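Local structure of thymidylate kinase (Ehrlichia chaffeensis, 3LD9) at residues E43-I48 with K107-C112; T57-G62 with K98-S103; A90-H95 with L140-Y145. The protein probably phosphorylates dTMP to dTDP at the expense of ATP, a step shared by the de novo and salvage routes to dTTP. All coordinates share one frame; numbering follows the deposited sequence.

Overall arrangement
The three contacts lie in the P-loop kinase fold, whose parallel sheet has the strand order 54-58, 109-113, 22-27, 148-153, 194-198. Contact 1 packs helix 34-49, which begins with the predicted ATP-binding Lys34 and Thr35, against strand 109-113. In contact 2 helix 81-105 meets the end of strand 54-58, and in contact 3 the end of helix 131-141. Contacts 2 and 3, centres about 9 Å apart, share the salt bridge Glu59 OE2 to Arg92 NH2 (2.8 Å). Contacts 1 and 2 have centres about 14 Å apart, yet a probable hydrogen bond, Thr57 N to Ile111 O (2.9 Å), joins neighbouring strands. Ile111 and Glu59 side chains lie about 9 Å from that of Lys34.

Contact 1 of 3, residues E43-I48 with K107-C112; sequences EYLSEI and KKIVIC
Leu45 points from its helix onto Ile109 and Ile111 of an inner strand, a helix-on-sheet contact of the P-loop kinase fold. Helix 34-49 begins at the end of the predicted ATP-binding loop, and strand 109-113 lies in the parallel sheet between strands 54-58 and 22-27. One methyl group does the touching on the helix side: Leu45 CD1 lies 4.0 Å from Ile109 CG2 and 4.2 Å from Ile111 CD1. The two isoleucines thus present different branches to it, Ile109 its short CB-bound methyl and Ile111 the end of its longer arm. Leu45 reaches them because its CG stands anti to the carbonyl carbon (chi1 -65°) and the extended second torsion carries CD1 outward to the sheet. In Ile109 the branch that meets it, CG2, is anti to the backbone N, while CG1 takes the place beside that N; the side chains of Leu45 and Ile109 lie roughly perpendicular.

Strand geometry explains the spacing. Ile109 and Ile111 are two residues apart, so both face this helix, whereas Val110 turns to the other side of the sheet and packs on Ser103 and Leu104 of helix 81-105. Branched aliphatic residues suit such a buried strand, and leucine suits the helix, since its branch point lies one carbon farther out, at CG, and its methyls reach across the gap. Ile24 of the adjoining strand also receives Leu45, while Ile111 extends the apolar surface to Leu41 and Ala42. The nearest CA atoms, those of Leu45 and Ile109, are 8.5 Å apart.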
loop_
_atom_site.group_PDB
_atom_site.type_symbol
_atom_site.label_atom_id
_atom_site.label_comp_id
_atom_site.label_asym_id
_atom_site.label_seq_id
_atom_site.Cartn_x
_atom_site.Cartn_y
_atom_site.Cartn_z
ATOM N N GLU A 43 20.151 -15.788 -1.235
ATOM C CA GLU A 43 20.993 -16.005 -2.396
ATOM C C GLU A 43 21.173 -17.501 -2.628
ATOM O O GLU A 43 20.982 -18.000 -3.735
ATOM C CB GLU A 43 22.345 -15.360 -2.190
ATOM C CG GLU A 43 22.288 -13.854 -2.177
ATOM C CD GLU A 43 23.601 -13.225 -1.704
ATOM O OE1 GLU A 43 23.553 -12.079 -1.178
ATOM O OE2 GLU A 43 24.663 -13.882 -1.838
ATOM N N TYR A 44 21.528 -18.210 -1.569
ATOM C CA TYR A 44 21.746 -19.657 -1.646
ATOM C C TYR A 44 20.510 -20.411 -2.229
ATOM O O TYR A 44 20.643 -21.246 -3.142
ATOM C CB TYR A 44 22.142 -20.217 -0.269
ATOM C CG TYR A 44 22.364 -21.703 -0.299
ATOM C CD1 TYR A 44 23.462 -22.246 -0.956
ATOM C CD2 TYR A 44 21.457 -22.569 0.281
ATOM C CE1 TYR A 44 23.643 -23.599 -1.018
ATOM C CE2 TYR A 44 21.624 -23.918 0.215
ATOM C CZ TYR A 44 22.723 -24.435 -0.427
ATOM O OH TYR A 44 22.887 -25.797 -0.469
ATOM N N LEU A 45 19.329 -20.110 -1.703
ATOM C CA LEU A 45 18.106 -20.761 -2.156
ATOM C C LEU A 45 17.614 -20.249 -3.524
ATOM O O LEU A 45 17.003 -21.014 -4.285
ATOM C CB LEU A 45 17.018 -20.652 -1.078
ATOM C CG LEU A 45 17.336 -21.392 0.226
ATOM C CD1 LEU A 45 16.209 -21.234 1.264
ATOM C CD2 LEU A 45 17.625 -22.883 -0.009
ATOM N N SER A 46 17.899 -18.992 -3.857
ATOM C CA SER A 46 17.553 -18.451 -5.191
ATOM C C SER A 46 18.274 -19.134 -6.332
ATOM O O SER A 46 17.679 -19.393 -7.405
ATOM C CB SER A 46 17.842 -16.950 -5.281
ATOM O OG SER A 46 16.993 -16.283 -4.386
ATOM N N GLU A 47 19.551 -19.428 -6.088
ATOM C CA GLU A 47 20.374 -20.122 -7.066
ATOM C C GLU A 47 19.836 -21.506 -7.380
ATOM O O GLU A 47 19.877 -21.953 -8.533
ATOM C CB GLU A 47 21.810 -20.249 -6.568
ATOM C CG GLU A 47 22.624 -18.962 -6.699
ATOM C CD GLU A 47 22.678 -18.435 -8.130
ATOM O OE1 GLU A 47 22.974 -19.243 -9.062
ATOM O OE2 GLU A 47 22.413 -17.215 -8.309
ATOM N N ILE A 48 19.355 -22.185 -6.343
ATOM C CA ILE A 48 18.827 -23.531 -6.476
ATOM C C ILE A 48 17.419 -23.518 -7.058
ATOM O O ILE A 48 17.147 -24.241 -8.000
ATOM C CB ILE A 48 18.783 -24.245 -5.120
ATOM C CG1 ILE A 48 20.163 -24.303 -4.474
ATOM C CG2 ILE A 48 18.262 -25.684 -5.277
ATOM C CD1 ILE A 48 20.113 -24.942 -3.099
ATOM N N LYS A 107 3.259 -21.557 -3.241
ATOM C CA LYS A 107 4.222 -22.619 -3.067
ATOM C C LYS A 107 5.669 -22.119 -3.074
ATOM O O LYS A 107 6.575 -22.889 -3.396
ATOM C CB LYS A 107 4.012 -23.700 -4.164
ATOM N N LYS A 108 5.889 -20.847 -2.718
ATOM C CA LYS A 108 7.234 -20.241 -2.696
ATOM C C LYS A 108 7.889 -20.374 -1.342
ATOM O O LYS A 108 7.248 -20.715 -0.364
ATOM C CB LYS A 108 7.176 -18.767 -3.082
ATOM C CG LYS A 108 6.569 -18.551 -4.444
ATOM C CD LYS A 108 6.448 -17.082 -4.832
ATOM C CE LYS A 108 6.075 -16.987 -6.312
ATOM N NZ LYS A 108 5.718 -15.603 -6.705
ATOM N N ILE A 109 9.184 -20.109 -1.303
ATOM C CA ILE A 109 9.941 -20.041 -0.063
ATOM C C ILE A 109 9.947 -18.573 0.433
ATOM O O ILE A 109 10.335 -17.641 -0.313
ATOM C CB ILE A 109 11.411 -20.512 -0.294
ATOM C CG1 ILE A 109 11.478 -21.988 -0.730
ATOM C CG2 ILE A 109 12.284 -20.289 0.947
ATOM C CD1 ILE A 109 12.729 -22.314 -1.618
ATOM N N VAL A 110 9.516 -18.364 1.669
ATOM C CA VAL A 110 9.583 -17.045 2.288
ATOM C C VAL A 110 10.651 -17.042 3.383
ATOM O O VAL A 110 10.650 -17.908 4.251
ATOM C CB VAL A 110 8.217 -16.643 2.902
ATOM C CG1 VAL A 110 8.342 -15.340 3.732
ATOM C CG2 VAL A 110 7.113 -16.548 1.815
ATOM N N ILE A 111 11.541 -16.059 3.342
ATOM C CA ILE A 111 12.528 -15.840 4.398
ATOM C C ILE A 111 12.232 -14.482 5.044
ATOM O O ILE A 111 12.302 -13.465 4.378
ATOM C CB ILE A 111 13.982 -15.853 3.823
ATOM C CG1 ILE A 111 14.270 -17.179 3.117
ATOM C CG2 ILE A 111 15.017 -15.627 4.929
ATOM C CD1 ILE A 111 15.536 -17.186 2.193
ATOM N N CYS A 112 11.902 -14.472 6.330
ATOM C CA CYS A 112 11.622 -13.248 7.038
ATOM C C CYS A 112 12.638 -12.952 8.107
ATOM O O CYS A 112 12.820 -13.750 9.029
ATOM C CB CYS A 112 10.219 -13.294 7.695
ATOM S SG CYS A 112 9.719 -11.644 8.266
#

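Contact 2 of 3, residues T57-G62 with K98-S103; sequences TREPGG and KIIKPS
Ile99 brings its CG1 to within 3.5 Å of Gly62 O, making the closest approach between loop and helix here. Its end methyl follows, with CD1 4.0 Å from Gly62 O, so the longer branch of the isoleucine lies against the glycine carbonyl. The other branch serves Thr57: Ile99 CG2 is 4.4 Å from Thr57 OG1. This division of labour follows from the first torsion (chi1 -56°), which sets CG1 beside the backbone N and CG2 anti to it. A beta-branched residue suits the place because one arm meets the end of the strand and the other the loop after it.

Thr57 is likewise two-sided. Its hydroxyl is hydrogen-bonded to His95 NE2, while its methyl packs on Cys112 of the neighbouring strand, so a polar end and an apolar one are both accommodated in a buried position. Residues 57-62 leave the parallel sheet of the P-loop kinase fold at the C-terminal ends of its strands, where strand 54-58 gives way to a loop with a cis peptide before Pro60. Gly62 adopts a positive phi (101°), at which a side chain would be pressed against the preceding carbonyl oxygen.

Ile100 lays its CD1 beside the carboxylate of Glu59, 4.4 Å from Glu59 OE1. That oxygen is engaged elsewhere, by a hydrogen bond with His95 ND1. Phe74 of a second subunit packs on Ile99 and Ser103. Within the helix, Ser103 OG donates to Ile99 O at 2.9 Å, reaching it from the face opposite that approached by Ser103 N.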
loop_
_atom_site.group_PDB
_atom_site.type_symbol
_atom_site.label_atom_id
_atom_site.label_comp_id
_atom_site.label_asym_id
_atom_site.label_seq_id
_atom_site.Cartn_x
_atom_site.Cartn_y
_atom_site.Cartn_z
ATOM N N THR A 57 11.985 -10.916 2.976
ATOM C CA THR A 57 11.233 -9.844 3.594
ATOM C C THR A 57 11.735 -9.638 5.036
ATOM O O THR A 57 12.676 -10.294 5.470
ATOM C CB THR A 57 9.736 -10.175 3.482
ATOM O OG1 THR A 57 8.938 -9.022 3.795
ATOM C CG2 THR A 57 9.343 -11.403 4.356
ATOM N N ARG A 58 11.136 -8.699 5.758
ATOM C CA ARG A 58 11.577 -8.360 7.072
ATOM C C ARG A 58 10.465 -7.634 7.854
ATOM O O ARG A 58 9.561 -7.024 7.268
ATOM C CB ARG A 58 12.796 -7.434 6.972
ATOM C CG ARG A 58 12.414 -6.025 6.517
ATOM C CD ARG A 58 13.619 -5.128 6.310
ATOM N NE ARG A 58 13.179 -3.725 6.217
ATOM C CZ ARG A 58 13.939 -2.650 6.450
ATOM N NH1 ARG A 58 15.218 -2.776 6.803
ATOM N NH2 ARG A 58 13.410 -1.434 6.321
ATOM N N GLU A 59 10.575 -7.663 9.165
ATOM C CA GLU A 59 9.718 -6.885 10.032
ATOM C C GLU A 59 10.613 -6.112 11.017
ATOM O O GLU A 59 11.724 -6.536 11.293
ATOM C CB GLU A 59 8.752 -7.793 10.818
ATOM C CG GLU A 59 7.817 -8.616 9.931
ATOM C CD GLU A 59 6.608 -9.150 10.671
ATOM O OE1 GLU A 59 5.662 -9.548 9.982
ATOM O OE2 GLU A 59 6.607 -9.206 11.926
ATOM N N PRO A 60 10.126 -4.981 11.537
ATOM C CA PRO A 60 8.887 -4.344 11.081
ATOM C C PRO A 60 9.111 -3.741 9.700
ATOM O O PRO A 60 10.103 -3.091 9.486
ATOM C CB PRO A 60 8.638 -3.270 12.111
ATOM C CG PRO A 60 9.952 -2.965 12.726
ATOM C CD PRO A 60 10.779 -4.240 12.630
ATOM N N GLY A 61 8.234 -4.061 8.760
ATOM C CA GLY A 61 8.349 -3.645 7.377
ATOM C C GLY A 61 7.607 -4.618 6.465
ATOM O O GLY A 61 6.631 -5.258 6.873
ATOM N N GLY A 62 8.065 -4.743 5.223
ATOM C CA GLY A 62 7.473 -5.715 4.338
ATOM C C GLY A 62 6.484 -5.183 3.332
ATOM O O GLY A 62 6.315 -5.792 2.293
ATOM N N LYS A 98 -0.638 -9.592 3.128
ATOM C CA LYS A 98 -0.265 -9.099 1.816
ATOM C C LYS A 98 0.906 -9.841 1.188
ATOM O O LYS A 98 0.884 -10.077 -0.006
ATOM C CB LYS A 98 -0.069 -7.566 1.856
ATOM C CG LYS A 98 -1.476 -6.871 2.084
ATOM C CD LYS A 98 -1.429 -5.358 2.226
ATOM C CE LYS A 98 -2.839 -4.709 2.148
ATOM N NZ LYS A 98 -3.650 -4.819 3.403
ATOM N N ILE A 99 1.889 -10.262 1.986
ATOM C CA ILE A 99 3.138 -10.773 1.447
ATOM C C ILE A 99 3.341 -12.214 1.839
ATOM O O ILE A 99 3.457 -13.070 0.975
ATOM C CB ILE A 99 4.352 -9.969 1.950
ATOM C CG1 ILE A 99 4.181 -8.477 1.631
ATOM C CG2 ILE A 99 5.637 -10.528 1.360
ATOM C CD1 ILE A 99 3.985 -8.143 0.130
ATOM N N ILE A 100 3.380 -12.520 3.125
ATOM C CA ILE A 100 3.815 -13.860 3.510
ATOM C C ILE A 100 2.830 -14.975 3.070
ATOM O O ILE A 100 3.236 -15.975 2.463
ATOM C CB ILE A 100 4.080 -13.975 5.010
ATOM C CG1 ILE A 100 5.211 -13.016 5.416
ATOM C CG2 ILE A 100 4.414 -15.397 5.373
ATOM C CD1 ILE A 100 5.343 -12.739 6.954
ATOM N N LYS A 101 1.553 -14.820 3.411
ATOM C CA LYS A 101 0.580 -15.885 3.116
ATOM C C LYS A 101 0.374 -16.092 1.607
ATOM O O LYS A 101 0.310 -17.227 1.152
ATOM C CB LYS A 101 -0.735 -15.599 3.843
ATOM C CG LYS A 101 -1.889 -16.553 3.580
ATOM C CD LYS A 101 -1.802 -17.787 4.392
ATOM C CE LYS A 101 -3.040 -18.661 4.228
ATOM N NZ LYS A 101 -4.046 -18.487 5.310
ATOM N N PRO A 102 0.239 -15.012 0.822
ATOM C CA PRO A 102 0.096 -15.306 -0.598
ATOM C C PRO A 102 1.338 -15.944 -1.248
ATOM O O PRO A 102 1.196 -16.696 -2.212
ATOM C CB PRO A 102 -0.232 -13.934 -1.232
ATOM C CG PRO A 102 -0.703 -13.069 -0.113
ATOM C CD PRO A 102 -0.119 -13.624 1.160
ATOM N N SER A 103 2.537 -15.670 -0.758
ATOM C CA SER A 103 3.716 -16.294 -1.350
ATOM C C SER A 103 3.739 -17.799 -1.066
ATOM O O SER A 103 4.127 -18.595 -1.931
ATOM C CB SER A 103 4.994 -15.657 -0.817
ATOM O OG SER A 103 5.012 -14.291 -1.116
#

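Contact 3 of 3, residues A90-H95 with L140-Y145; sequences AMRREH and LVIDVY
Val141 sits against two consecutive arginines, Arg92 and Arg93, and meets the aliphatic part of each with a different methyl. Its CG2 lies 3.9 Å from Arg92 CG, the one side chain lying across the other. Its CG1 is 3.9 Å from Arg93 CB, and there the side chains run antiparallel alongside each other. Ile142 adds its CG2 at 4.0 Å from Arg92 CG, so that the arginine stem touches two branched residues. This is the tight part, where a compact valine is consistent with the close approach of the backbones: Arg93 CA and Val141 CA are only 5.0 Å apart.

Arg92 has its CG anti to the backbone N (chi1 177°), and a bend at chi3 turns the guanidinium away to other partners: Asn138 and Thr119 by hydrogen bonds, and the ring of Phe115 by a cation-pi contact. The contact thus joins helix 81-105 of the P-loop kinase fold to the place where helix 131-141 ends and the chain passes into a loop toward strand 148-153.

Arg93 completes the tight part with a polar grip. A bend at chi2 (57°) sets the edge of its guanidinium against the last carbonyl of the helix, where NH1 donates to Val141 O at 3.0 Å. The N-H points fairly straight at the oxygen (161°), which lies in the guanidinium plane, although the nitrogen stands well above the carbonyl plane. Arginine suits this position because another nitrogen, NE, forms a salt bridge with Asp80 of a third subunit. The loose side begins beyond it: toward the exposed Asp143 packing gives way to water, and one molecule weakly bridges Arg93 NH1 and Asp143 OD2, whose direct separation is 5.5 Å, while Asp143 OD1 pairs with Lys101.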
loop_
_atom_site.group_PDB
_atom_site.type_symbol
_atom_site.label_atom_id
_atom_site.label_comp_id
_atom_site.label_asym_id
_atom_site.label_seq_id
_atom_site.Cartn_x
_atom_site.Cartn_y
_atom_site.Cartn_z
ATOM N N ALA A 90 -0.100 -4.952 14.467
ATOM C CA ALA A 90 -0.825 -4.435 13.296
ATOM C C ALA A 90 -0.029 -4.568 11.978
ATOM O O ALA A 90 -0.554 -4.982 10.962
ATOM C CB ALA A 90 -1.222 -2.976 13.524
ATOM N N MET A 91 1.241 -4.230 12.022
ATOM C CA MET A 91 2.117 -4.298 10.837
ATOM C C MET A 91 2.318 -5.744 10.409
ATOM O O MET A 91 2.340 -6.063 9.207
ATOM C CB MET A 91 3.469 -3.638 11.156
ATOM C CG MET A 91 3.349 -2.133 11.381
ATOM S SD MET A 91 4.756 -1.344 12.215
ATOM C CE MET A 91 5.830 -1.267 10.810
ATOM N N ARG A 92 2.461 -6.617 11.403
ATOM C CA ARG A 92 2.585 -8.080 11.184
ATOM C C ARG A 92 1.349 -8.628 10.464
ATOM O O ARG A 92 1.469 -9.369 9.493
ATOM C CB ARG A 92 2.774 -8.818 12.496
ATOM C CG ARG A 92 2.825 -10.349 12.319
ATOM C CD ARG A 92 3.499 -11.039 13.489
ATOM N NE ARG A 92 4.819 -10.459 13.629
ATOM C CZ ARG A 92 5.449 -10.184 14.747
ATOM N NH1 ARG A 92 4.947 -10.474 15.928
ATOM N NH2 ARG A 92 6.632 -9.596 14.653
ATOM N N ARG A 93 0.176 -8.183 10.887
ATOM C CA ARG A 93 -1.062 -8.562 10.203
ATOM C C ARG A 93 -1.030 -8.145 8.741
ATOM O O ARG A 93 -1.286 -8.956 7.855
ATOM C CB ARG A 93 -2.302 -7.971 10.900
ATOM C CG ARG A 93 -3.643 -8.342 10.266
ATOM C CD ARG A 93 -3.844 -9.838 10.193
ATOM N NE ARG A 93 -5.070 -10.145 9.473
ATOM C CZ ARG A 93 -5.436 -11.383 9.124
ATOM N NH1 ARG A 93 -4.682 -12.421 9.405
ATOM N NH2 ARG A 93 -6.568 -11.588 8.490
ATOM N N GLU A 94 -0.713 -6.888 8.493
ATOM C CA GLU A 94 -0.590 -6.397 7.119
ATOM C C GLU A 94 0.395 -7.225 6.281
ATOM O O GLU A 94 0.106 -7.623 5.133
ATOM C CB GLU A 94 -0.130 -4.935 7.110
ATOM C CG GLU A 94 -1.235 -3.872 7.164
ATOM C CD GLU A 94 -2.277 -3.994 6.066
ATOM O OE1 GLU A 94 -3.368 -4.561 6.343
ATOM O OE2 GLU A 94 -2.009 -3.526 4.927
ATOM N N HIS A 95 1.558 -7.457 6.863
ATOM C CA HIS A 95 2.635 -8.168 6.206
ATOM C C HIS A 95 2.251 -9.613 5.929
ATOM O O HIS A 95 2.516 -10.152 4.855
ATOM C CB HIS A 95 3.849 -8.110 7.096
ATOM C CG HIS A 95 5.103 -8.652 6.488
ATOM N ND1 HIS A 95 6.095 -9.211 7.251
ATOM C CD2 HIS A 95 5.546 -8.680 5.214
ATOM C CE1 HIS A 95 7.108 -9.548 6.472
ATOM N NE2 HIS A 95 6.798 -9.242 5.225
ATOM N N LEU A 140 -3.571 -14.332 16.780
ATOM C CA LEU A 140 -4.678 -13.590 16.254
ATOM C C LEU A 140 -4.347 -13.145 14.840
ATOM O O LEU A 140 -5.219 -13.147 13.990
ATOM C CB LEU A 140 -4.986 -12.356 17.133
ATOM C CG LEU A 140 -6.137 -11.457 16.688
ATOM C CD1 LEU A 140 -7.513 -12.147 16.922
ATOM C CD2 LEU A 140 -6.062 -10.142 17.419
ATOM N N VAL A 141 -3.094 -12.778 14.578
ATOM C CA VAL A 141 -2.753 -12.150 13.274
ATOM C C VAL A 141 -2.162 -13.044 12.212
ATOM O O VAL A 141 -2.140 -12.666 11.048
ATOM C CB VAL A 141 -1.915 -10.885 13.444
ATOM C CG1 VAL A 141 -2.684 -9.878 14.324
ATOM C CG2 VAL A 141 -0.548 -11.174 14.003
ATOM N N ILE A 142 -1.699 -14.236 12.568
ATOM C CA ILE A 142 -1.162 -15.162 11.571
ATOM C C ILE A 142 -1.808 -16.536 11.718
ATOM O O ILE A 142 -2.185 -16.900 12.800
ATOM C CB ILE A 142 0.389 -15.288 11.684
ATOM C CG1 ILE A 142 0.816 -16.109 12.899
ATOM C CG2 ILE A 142 1.041 -13.895 11.765
ATOM C CD1 ILE A 142 2.331 -16.359 12.957
ATOM N N ASP A 143 -1.911 -17.292 10.632
ATOM C CA ASP A 143 -2.448 -18.653 10.678
ATOM C C ASP A 143 -1.502 -19.718 10.061
ATOM O O ASP A 143 -1.890 -20.865 9.850
ATOM C CB ASP A 143 -3.851 -18.693 10.058
ATOM C CG ASP A 143 -3.893 -18.218 8.609
ATOM O OD1 ASP A 143 -2.877 -18.286 7.880
ATOM O OD2 ASP A 143 -4.984 -17.774 8.186
ATOM N N VAL A 144 -0.262 -19.326 9.793
ATOM C CA VAL A 144 0.784 -20.227 9.384
ATOM C C VAL A 144 2.041 -19.804 10.160
ATOM O O VAL A 144 2.457 -18.648 10.064
ATOM C CB VAL A 144 1.062 -20.133 7.867
ATOM C CG1 VAL A 144 2.184 -21.078 7.469
ATOM C CG2 VAL A 144 -0.196 -20.458 7.052
ATOM N N TYR A 145 2.613 -20.716 10.947
ATOM C CA TYR A 145 3.839 -20.440 11.688
ATOM C C TYR A 145 5.081 -20.827 10.872
ATOM O O TYR A 145 4.990 -21.597 9.929
ATOM C CB TYR A 145 3.823 -21.145 13.059
ATOM C CG TYR A 145 2.886 -20.479 14.057
ATOM C CD1 TYR A 145 3.375 -19.713 15.098
ATOM C CD2 TYR A 145 1.496 -20.599 13.939
ATOM C CE1 TYR A 145 2.522 -19.106 16.007
ATOM C CE2 TYR A 145 0.626 -19.972 14.856
ATOM C CZ TYR A 145 1.149 -19.229 15.879
ATOM O OH TYR A 145 0.309 -18.593 16.793
HETATM O O HOH W 1 -4.759 -14.589 6.898
#